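Local coordinates for protein syncytin-1 (Homo sapiens, PDB 5HA6) that probably drives cell-cell membrane fusion, as a retrovirus-derived envelope glycoprotein whose fusion subunit assembles into a trimeric helical bundle, at residues 73-76 with 80-83. The protein carries 1 engineered substitution. Residues are numbered along the deposited sequence; the frame is centred on the assembly and turned at random.
Sequences AERG and LFLG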
loop_
_atom_site.group_PDB
_atom_site.type_symbol
_atom_site.label_atom_id
_atom_site.label_comp_id
_atom_site.label_asym_id
_atom_site.label_seq_id
_atom_site.Cartn_x
_atom_site.Cartn_y
_atom_site.Cartn_z
ATOM N N ALA A 73 11.106 -13.541 -28.681
ATOM C CA ALA A 73 10.640 -14.928 -28.833
ATOM C C ALA A 73 11.681 -15.830 -29.497
ATOM O O ALA A 73 11.846 -17.000 -29.117
ATOM C CB ALA A 73 9.351 -14.951 -29.618
ATOM N N GLU A 74 12.388 -15.289 -30.488
ATOM C CA GLU A 74 13.433 -16.025 -31.172
ATOM C C GLU A 74 14.487 -16.486 -30.182
ATOM O O GLU A 74 15.195 -17.440 -30.445
ATOM C CB GLU A 74 14.079 -15.173 -32.274
ATOM N N ARG A 75 14.591 -15.791 -29.053
ATOM C CA ARG A 75 15.575 -16.119 -28.036
ATOM C C ARG A 75 14.977 -16.830 -26.831
ATOM O O ARG A 75 15.680 -17.051 -25.830
ATOM C CB ARG A 75 16.273 -14.844 -27.576
ATOM C CG ARG A 75 17.216 -14.308 -28.640
ATOM C CD ARG A 75 18.617 -14.919 -28.494
ATOM N NE ARG A 75 19.248 -14.429 -27.263
ATOM C CZ ARG A 75 19.822 -13.231 -27.140
ATOM N NH1 ARG A 75 19.868 -12.414 -28.188
ATOM N NH2 ARG A 75 20.358 -12.853 -25.969
ATOM N N GLY A 76 13.690 -17.180 -26.917
ATOM C CA GLY A 76 13.028 -17.922 -25.857
ATOM C C GLY A 76 12.211 -17.089 -24.893
ATOM O O GLY A 76 11.806 -17.564 -23.826
ATOM N N LEU A 80 14.843 -16.128 -20.763
ATOM C CA LEU A 80 15.871 -16.791 -21.546
ATOM C C LEU A 80 16.749 -15.802 -22.332
ATOM O O LEU A 80 17.962 -16.011 -22.484
ATOM C CB LEU A 80 15.221 -17.814 -22.490
ATOM C CG LEU A 80 14.853 -19.155 -21.826
ATOM C CD1 LEU A 80 13.982 -20.073 -22.721
ATOM C CD2 LEU A 80 16.096 -19.918 -21.461
ATOM N N PHE A 81 16.136 -14.723 -22.807
ATOM C CA PHE A 81 16.808 -13.700 -23.603
ATOM C C PHE A 81 17.898 -13.085 -22.729
ATOM O O PHE A 81 19.068 -12.942 -23.163
ATOM C CB PHE A 81 15.779 -12.653 -24.065
ATOM C CG PHE A 81 16.371 -11.385 -24.636
ATOM C CD1 PHE A 81 16.960 -11.368 -25.881
ATOM C CD2 PHE A 81 16.303 -10.198 -23.905
ATOM C CE1 PHE A 81 17.502 -10.184 -26.409
ATOM C CE2 PHE A 81 16.815 -9.023 -24.402
ATOM C CZ PHE A 81 17.433 -9.008 -25.674
ATOM N N LEU A 82 17.503 -12.727 -21.499
ATOM C CA LEU A 82 18.463 -12.252 -20.487
ATOM C C LEU A 82 19.436 -13.263 -19.852
ATOM O O LEU A 82 20.456 -12.877 -19.282
ATOM C CB LEU A 82 17.708 -11.620 -19.330
ATOM C CG LEU A 82 16.987 -10.309 -19.584
ATOM C CD1 LEU A 82 16.000 -10.019 -18.472
ATOM C CD2 LEU A 82 17.987 -9.212 -19.682
ATOM N N GLY A 83 19.116 -14.545 -19.892
ATOM C CA GLY A 83 19.929 -15.499 -19.176
ATOM C C GLY A 83 19.612 -15.440 -17.695
ATOM O O GLY A 83 20.503 -15.665 -16.865
HETATM O O HOH W 1 12.023 -16.634 -21.149
#
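The guanidinium of Arg75 has Phe81 on one face, where CD1 of the ring lies 3.6 Å from CZ, over the middle of the group; at the edge of the Phe81 ring, in its plane, sits Arg75 CB. The planes are 42° apart, so the two groups lean across each other instead of stacking. They meet in the chain reversal of a retroviral class I fusion subunit, where the long helix 25-71 gives way to the short helix 78-82, whose far end is closed by a Schellman motif with Gly83 at C-prime. The case illustrates how an exposed turn can close with side-chain packing, one weak hydrogen bond and a water. Bends at chi2 (-89°) and chi3 bring the guanidinium of Arg75 back across CD1 and CE1 of Phe81, and its NH2 reaches the carbonyl of Phe81 in a weak hydrogen bond of 3.1 Å to O, strongly bent at 122°. Phe81 also packs on Leu70 of a second subunit, which brings the turn against that neighbour. Beside this pair, the Leu80 side chain packs against the backbone carbonyls of Arg75 and Gly76: its CB lies 3.5 Å from Arg75 O, and its CD1 is equally close to Gly76 O. At the backbone angles of Gly76 a side chain would be jammed against the preceding carbonyl O, which calls for glycine; its N bonds back to Ala73 O at 2.9 Å, closing the 3-10 turn. One water completes the link, donating a hydrogen bond to Gly76 O at 2.8 Å. The same water accepts one from Leu80 N at 2.9 Å.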